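Local coordinates for phosphoribosylformylglycinamidine synthase 2 (Thermus thermophilus, PDB 3VIU), which belongs to the AIR synthase related (PurM-like) family, with two N-terminal and two C-terminal family domains in one chain, and is modelled with adenosine-5'-diphosphate and a magnesium ion, at residues E131-S134 against R135-K139; R371-P374 against E375-R378; L399-P402 against N403-S406. All coordinates share one frame; numbering follows the deposited sequence.

Contact 1 (E131-S134 against R135-K139); sequences EARS and RYLLK
Arg133 swings CG away from its own nitrogen (chi1 -173°) and runs on extended, while Leu137, one turn later, carries CG beside its backbone N (chi1 -68°), and the two side chains meet on one flank of the helix. The leucine methyls lie against one face of the guanidinium: Leu137 CD1 sits over its centre, 3.8 Å from Arg133 NE, and Leu137 CD2 approaches Arg133 NH2 at 4.0 Å. Arg133 NH2 is also hydrogen-bonded to the carbonyl oxygen of Ala92.

Arg135 has a chain bent at chi3. Its guanidinium folds back over the start of the helix, where Ala132 CA lies over one face, offset toward the rim, with Arg135 NH2 3.8 Å from Ala132 CA. Beneath these side chains runs the usual helical bonding: Arg135 N to Glu131 O at 3.2 Å, Tyr136 N to Ala132 O at 2.9 Å, and an almost straight bond from Leu137 N to Arg133 O at 2.8 Å.

Glu131 occupies the N-cap position, its carboxylate in a salt bridge with Arg168, and Ser134 OG is tied to Pro128 O. Leu137 and Leu138 both pack on Phe126. This is the first turn of a crossover helix, 132-152, in the beta-alpha-beta unit that links strands 116-126 and 156-163.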
loop_
_atom_site.group_PDB
_atom_site.type_symbol
_atom_site.label_atom_id
_atom_site.label_comp_id
_atom_site.label_asym_id
_atom_site.label_seq_id
_atom_site.Cartn_x
_atom_site.Cartn_y
_atom_site.Cartn_z
ATOM N N GLU A 131 18.232 6.059 -16.470
ATOM C CA GLU A 131 19.316 5.199 -16.006
ATOM C C GLU A 131 19.034 3.720 -16.216
ATOM O O GLU A 131 17.950 3.228 -15.905
ATOM C CB GLU A 131 19.583 5.482 -14.538
ATOM C CG GLU A 131 20.132 6.860 -14.334
ATOM C CD GLU A 131 20.100 7.300 -12.897
ATOM O OE1 GLU A 131 20.239 6.429 -12.014
ATOM O OE2 GLU A 131 19.950 8.520 -12.652
ATOM N N ALA A 132 20.033 3.016 -16.737
ATOM C CA ALA A 132 19.925 1.594 -17.028
ATOM C C ALA A 132 19.368 0.746 -15.897
ATOM O O ALA A 132 18.464 -0.058 -16.117
ATOM C CB ALA A 132 21.284 1.045 -17.460
ATOM N N ARG A 133 19.894 0.909 -14.689
ATOM C CA ARG A 133 19.403 0.091 -13.590
ATOM C C ARG A 133 17.938 0.360 -13.303
ATOM O O ARG A 133 17.171 -0.570 -13.069
ATOM C CB ARG A 133 20.238 0.289 -12.317
ATOM C CG ARG A 133 19.848 -0.682 -11.194
ATOM C CD ARG A 133 20.815 -0.617 -10.015
ATOM N NE ARG A 133 20.384 -1.394 -8.849
ATOM C CZ ARG A 133 20.090 -2.693 -8.865
ATOM N NH1 ARG A 133 20.166 -3.384 -9.996
ATOM N NH2 ARG A 133 19.739 -3.311 -7.743
ATOM N N SER A 134 17.536 1.625 -13.337
ATOM C CA SER A 134 16.141 1.946 -13.078
ATOM C C SER A 134 15.240 1.181 -14.040
ATOM O O SER A 134 14.223 0.621 -13.631
ATOM C CB SER A 134 15.895 3.448 -13.218
ATOM O OG SER A 134 16.631 4.169 -12.256
ATOM N N ARG A 135 15.613 1.154 -15.315
ATOM C CA ARG A 135 14.822 0.435 -16.307
ATOM C C ARG A 135 14.824 -1.051 -15.982
ATOM O O ARG A 135 13.794 -1.717 -16.055
ATOM C CB ARG A 135 15.382 0.639 -17.719
ATOM C CG ARG A 135 15.122 2.008 -18.323
ATOM C CD ARG A 135 15.323 1.976 -19.843
ATOM N NE ARG A 135 16.683 1.603 -20.240
ATOM C CZ ARG A 135 17.720 2.441 -20.277
ATOM N NH1 ARG A 135 17.562 3.719 -19.943
ATOM N NH2 ARG A 135 18.919 2.001 -20.650
ATOM N N TYR A 136 15.992 -1.568 -15.624
ATOM C CA TYR A 136 16.115 -2.979 -15.288
ATOM C C TYR A 136 15.160 -3.369 -14.148
ATOM O O TYR A 136 14.362 -4.293 -14.285
ATOM C CB TYR A 136 17.560 -3.300 -14.887
ATOM C CG TYR A 136 17.777 -4.743 -14.488
ATOM C CD1 TYR A 136 17.918 -5.740 -15.451
ATOM C CD2 TYR A 136 17.818 -5.114 -13.146
ATOM C CE1 TYR A 136 18.093 -7.071 -15.090
ATOM C CE2 TYR A 136 17.992 -6.442 -12.771
ATOM C CZ TYR A 136 18.129 -7.416 -13.749
ATOM O OH TYR A 136 18.288 -8.736 -13.383
ATOM N N LEU A 137 15.246 -2.664 -13.027
ATOM C CA LEU A 137 14.400 -2.962 -11.877
ATOM C C LEU A 137 12.915 -2.874 -12.207
ATOM O O LEU A 137 12.127 -3.710 -11.768
ATOM C CB LEU A 137 14.748 -2.023 -10.716
ATOM C CG LEU A 137 16.140 -2.273 -10.126
ATOM C CD1 LEU A 137 16.580 -1.139 -9.200
ATOM C CD2 LEU A 137 16.104 -3.593 -9.391
ATOM N N LEU A 138 12.538 -1.865 -12.986
ATOM C CA LEU A 138 11.147 -1.672 -13.377
ATOM C C LEU A 138 10.691 -2.880 -14.195
ATOM O O LEU A 138 9.606 -3.416 -13.974
ATOM C CB LEU A 138 11.009 -0.404 -14.222
ATOM C CG LEU A 138 9.686 0.372 -14.268
ATOM C CD1 LEU A 138 9.604 1.136 -15.596
ATOM C CD2 LEU A 138 8.507 -0.558 -14.138
ATOM N N LYS A 139 11.518 -3.311 -15.141
ATOM C CA LYS A 139 11.155 -4.454 -15.958
ATOM C C LYS A 139 11.025 -5.679 -15.065
ATOM O O LYS A 139 10.048 -6.417 -15.159
ATOM C CB LYS A 139 12.202 -4.692 -17.048
ATOM C CG LYS A 139 12.087 -3.756 -18.244
ATOM C CD LYS A 139 13.368 -3.761 -19.071
ATOM C CE LYS A 139 13.116 -3.314 -20.497
ATOM N NZ LYS A 139 12.495 -1.976 -20.561
#

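Contact 2 (R371-P374 against E375-R378); sequences REDP and EVRR
Asp373 and Pro374 lead the chain into helix 374-380, where Asp373 O takes two weak bonds, from Val376 N at 2.8 Å and from Arg377 N at 3.3 Å, before a regular helical bond joins Arg378 N to Pro374 O at 2.9 Å. The side chain of Asp373, at the N-cap position, supplies a further acceptor. With CG opposite its own nitrogen across the CA-CB bond (chi1 178°), the carboxylate reaches forward along the chain, and Asp373 OD2 accepts from Glu375 N at 3.0 Å. This closes an Asx turn with Pro374 as its middle residue. The N-H arrives from above the carboxylate plane, 48° out of it. The second oxygen, OD1, forms a salt bridge with Arg534, so each carboxylate oxygen has a partner.

Val376 packs against both acidic residues that precede the helix. Val376 CG2 rests against Asp373 CB at 3.7 Å, and Val376 CG1 is met by Glu372 OE2 at 3.5 Å, the extended glutamate crossing the valine at about a right angle. Glu372 also passes its other oxygen beside the root of Arg377, with Glu372 OE1 3.9 Å from Arg377 CB. The two charged groups do not pair, however: Glu372 OE1 bridges to Arg380, and Arg377 NE turns to Glu381. Behind the turn lies helix 495-515, with Glu372 touching His499 and Asp373 touching Glu496.

Three carboxylates, of Glu372, Asp373 and Glu375, thus belong to the amino end of a short helix, where they would be expected to interact favourably with its dipole. Two have salt bridges to different places: Glu372 reaches Arg380, the last residue of the helix, whereas Asp373 ties its start to Arg534, far along the sequence.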
loop_
_atom_site.group_PDB
_atom_site.type_symbol
_atom_site.label_atom_id
_atom_site.label_comp_id
_atom_site.label_asym_id
_atom_site.label_seq_id
_atom_site.Cartn_x
_atom_site.Cartn_y
_atom_site.Cartn_z
ATOM N N ARG A 371 16.550 14.899 14.858
ATOM C CA ARG A 371 17.003 16.237 14.515
ATOM C C ARG A 371 17.009 16.288 13.002
ATOM O O ARG A 371 17.617 15.438 12.341
ATOM C CB ARG A 371 18.416 16.523 15.041
ATOM C CG ARG A 371 18.791 17.990 14.904
ATOM C CD ARG A 371 20.167 18.315 15.458
ATOM N NE ARG A 371 21.206 18.188 14.446
ATOM C CZ ARG A 371 22.121 17.227 14.435
ATOM N NH1 ARG A 371 22.122 16.304 15.394
ATOM N NH2 ARG A 371 23.034 17.190 13.467
ATOM N N GLU A 372 16.331 17.282 12.451
ATOM C CA GLU A 372 16.258 17.407 11.007
ATOM C C GLU A 372 17.597 17.644 10.308
ATOM O O GLU A 372 18.442 18.409 10.775
ATOM C CB GLU A 372 15.279 18.519 10.623
ATOM C CG GLU A 372 15.179 18.716 9.130
ATOM C CD GLU A 372 13.977 19.534 8.727
ATOM O OE1 GLU A 372 13.811 20.657 9.255
ATOM O OE2 GLU A 372 13.202 19.043 7.875
ATOM N N ASP A 373 17.769 16.959 9.181
ATOM C CA ASP A 373 18.955 17.078 8.343
ATOM C C ASP A 373 18.988 18.548 7.877
ATOM O O ASP A 373 18.083 19.014 7.177
ATOM C CB ASP A 373 18.807 16.109 7.162
ATOM C CG ASP A 373 19.961 16.173 6.182
ATOM O OD1 ASP A 373 20.031 15.272 5.326
ATOM O OD2 ASP A 373 20.785 17.108 6.246
ATOM N N PRO A 374 20.025 19.301 8.279
ATOM C CA PRO A 374 20.109 20.707 7.876
ATOM C C PRO A 374 19.974 20.955 6.378
ATOM O O PRO A 374 19.483 22.005 5.962
ATOM C CB PRO A 374 21.463 21.158 8.441
ATOM C CG PRO A 374 22.257 19.881 8.505
ATOM C CD PRO A 374 21.234 18.889 9.012
ATOM N N GLU A 375 20.397 19.992 5.568
ATOM C CA GLU A 375 20.307 20.154 4.122
ATOM C C GLU A 375 18.863 20.093 3.656
ATOM O O GLU A 375 18.491 20.749 2.682
ATOM C CB GLU A 375 21.151 19.094 3.403
ATOM C CG GLU A 375 22.622 19.187 3.771
ATOM C CD GLU A 375 23.190 20.593 3.574
ATOM O OE1 GLU A 375 24.111 20.974 4.334
ATOM O OE2 GLU A 375 22.715 21.306 2.656
ATOM N N VAL A 376 18.049 19.303 4.342
ATOM C CA VAL A 376 16.639 19.222 3.986
ATOM C C VAL A 376 16.005 20.594 4.242
ATOM O O VAL A 376 15.260 21.103 3.407
ATOM C CB VAL A 376 15.904 18.148 4.820
ATOM C CG1 VAL A 376 14.403 18.268 4.627
ATOM C CG2 VAL A 376 16.376 16.764 4.399
ATOM N N ARG A 377 16.316 21.192 5.389
ATOM C CA ARG A 377 15.780 22.501 5.735
ATOM C C ARG A 377 16.263 23.535 4.716
ATOM O O ARG A 377 15.472 24.304 4.165
ATOM C CB ARG A 377 16.228 22.896 7.148
ATOM C CG ARG A 377 15.578 24.171 7.696
ATOM C CD ARG A 377 16.021 24.449 9.129
ATOM N NE ARG A 377 15.329 25.591 9.722
ATOM C CZ ARG A 377 15.456 25.973 10.994
ATOM N NH1 ARG A 377 16.253 25.301 11.817
ATOM N NH2 ARG A 377 14.791 27.034 11.446
ATOM N N ARG A 378 17.567 23.542 4.461
ATOM C CA ARG A 378 18.164 24.476 3.512
ATOM C C ARG A 378 17.401 24.455 2.183
ATOM O O ARG A 378 17.024 25.501 1.654
ATOM C CB ARG A 378 19.627 24.103 3.285
ATOM C CG ARG A 378 20.443 25.116 2.519
ATOM C CD ARG A 378 21.839 24.563 2.261
ATOM N NE ARG A 378 22.775 25.585 1.800
ATOM C CZ ARG A 378 22.563 26.386 0.758
ATOM N NH1 ARG A 378 21.436 26.289 0.060
ATOM N NH2 ARG A 378 23.480 27.281 0.411
#

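Contact 3 (L399-P402 against N403-S406); sequences LASP and NLAS
An ST turn superposed on a type I beta turn carries the chain from helix 391-399 toward helix 408-411, and Ser401 builds both. Placed opposite the backbone nitrogen (chi1 162°), Ser401 OG accepts from Asn403 N at 3.2 Å, skipping over Pro402. The carbonyl oxygen, Ser401 O, accepts twice, from Leu404 N and from Ala405 N, each at 2.8 Å. The two donors use different approaches: Leu404 N stands above the carbonyl plane, 49° out of it, whereas Ala405 N lies nearly in line with the C=O bond. A single serine therefore grips three consecutive backbone N-H groups.

Apolar atoms pack beside these bonds. A methyl of Leu404, Leu404 CD1, comes to 4.1 Å from Ser401 CB, on the side of the turn where the serine side chain lies. Ala405 points back toward the end of the preceding helix, and Ala405 CB touches Leu399 O at 3.3 Å, placing the far end of the turn beside the last residue of helix 391-399.

The turn touches two distant parts of the chain. Pro402 and Asn403 lean on Phe163, in strand 156-163, and Asn403 also meets Tyr162 of the same strand. On helix 708-723, Leu399 packs on Leu711 and Ala405 on Pro718, and the backbone of Ser406 is hydrogen-bonded to that of Trp715. Pro402, fixed near phi -53°, takes the second position of the beta turn and Asn403 the third. The whole is an ST turn combined with a type I beta turn, Ser401 O also accepting from Ala405 N, and it forms the link between two helices.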
loop_
_atom_site.group_PDB
_atom_site.type_symbol
_atom_site.label_atom_id
_atom_site.label_comp_id
_atom_site.label_asym_id
_atom_site.label_seq_id
_atom_site.Cartn_x
_atom_site.Cartn_y
_atom_site.Cartn_z
ATOM N N LEU A 399 3.426 16.093 -19.642
ATOM C CA LEU A 399 2.715 14.882 -20.015
ATOM C C LEU A 399 3.728 13.819 -20.412
ATOM O O LEU A 399 3.524 12.641 -20.149
ATOM C CB LEU A 399 1.752 15.159 -21.179
ATOM C CG LEU A 399 0.447 15.892 -20.846
ATOM C CD1 LEU A 399 -0.220 16.351 -22.116
ATOM C CD2 LEU A 399 -0.490 14.972 -20.070
ATOM N N ALA A 400 4.834 14.247 -21.016
ATOM C CA ALA A 400 5.887 13.326 -21.455
ATOM C C ALA A 400 6.835 12.885 -20.335
ATOM O O ALA A 400 7.714 12.055 -20.553
ATOM C CB ALA A 400 6.682 13.956 -22.587
ATOM N N SER A 401 6.659 13.445 -19.142
ATOM C CA SER A 401 7.495 13.087 -18.007
ATOM C C SER A 401 7.134 11.698 -17.522
ATOM O O SER A 401 5.964 11.398 -17.298
ATOM C CB SER A 401 7.296 14.066 -16.851
ATOM O OG SER A 401 7.763 13.499 -15.631
ATOM N N PRO A 402 8.139 10.827 -17.351
ATOM C CA PRO A 402 7.914 9.456 -16.882
ATOM C C PRO A 402 7.106 9.359 -15.577
ATOM O O PRO A 402 6.533 8.314 -15.269
ATOM C CB PRO A 402 9.331 8.914 -16.733
ATOM C CG PRO A 402 10.043 9.585 -17.865
ATOM C CD PRO A 402 9.543 11.013 -17.764
ATOM N N ASN A 403 7.064 10.440 -14.812
ATOM C CA ASN A 403 6.324 10.439 -13.562
ATOM C C ASN A 403 4.865 10.853 -13.750
ATOM O O ASN A 403 4.046 10.672 -12.849
ATOM C CB ASN A 403 7.003 11.380 -12.554
ATOM C CG ASN A 403 8.242 10.759 -11.902
ATOM O OD1 ASN A 403 9.187 11.470 -11.544
ATOM N ND2 ASN A 403 8.232 9.440 -11.727
ATOM N N LEU A 404 4.538 11.392 -14.921
ATOM C CA LEU A 404 3.178 11.852 -15.203
ATOM C C LEU A 404 2.505 11.162 -16.396
ATOM O O LEU A 404 1.290 11.224 -16.544
ATOM C CB LEU A 404 3.200 13.358 -15.435
ATOM C CG LEU A 404 3.928 14.130 -14.332
ATOM C CD1 LEU A 404 4.142 15.593 -14.742
ATOM C CD2 LEU A 404 3.115 14.024 -13.051
ATOM N N ALA A 405 3.299 10.507 -17.235
ATOM C CA ALA A 405 2.795 9.811 -18.415
ATOM C C ALA A 405 1.962 8.565 -18.091
ATOM O O ALA A 405 1.950 8.077 -16.966
ATOM C CB ALA A 405 3.961 9.435 -19.316
ATOM N N SER A 406 1.274 8.050 -19.099
ATOM C CA SER A 406 0.424 6.874 -18.945
ATOM C C SER A 406 1.159 5.628 -18.431
ATOM O O SER A 406 2.249 5.314 -18.907
ATOM C CB SER A 406 -0.239 6.558 -20.287
ATOM O OG SER A 406 -1.015 5.382 -20.207
#

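Overall arrangement
The three contacts follow one another along the chain, and none touches another. Contacts 1 and 3 are neighbours, with centres about 16 Å apart and nearest atoms about 8 Å apart, and helix 708-723 serves both: Val722 meets Arg135 and Leu138 of contact 1, while Leu711 and Pro718 meet contact 3. Strand 156-163, which follows the helix of contact 1, also packs against Pro402 and Asn403. Contact 2 stands apart at the surface, its centre about 30 Å from each of the others. In contact 3 the Leu404 side chain is about 10 Å from the magnesium ion held by Asp430, Asn472 and Asp620.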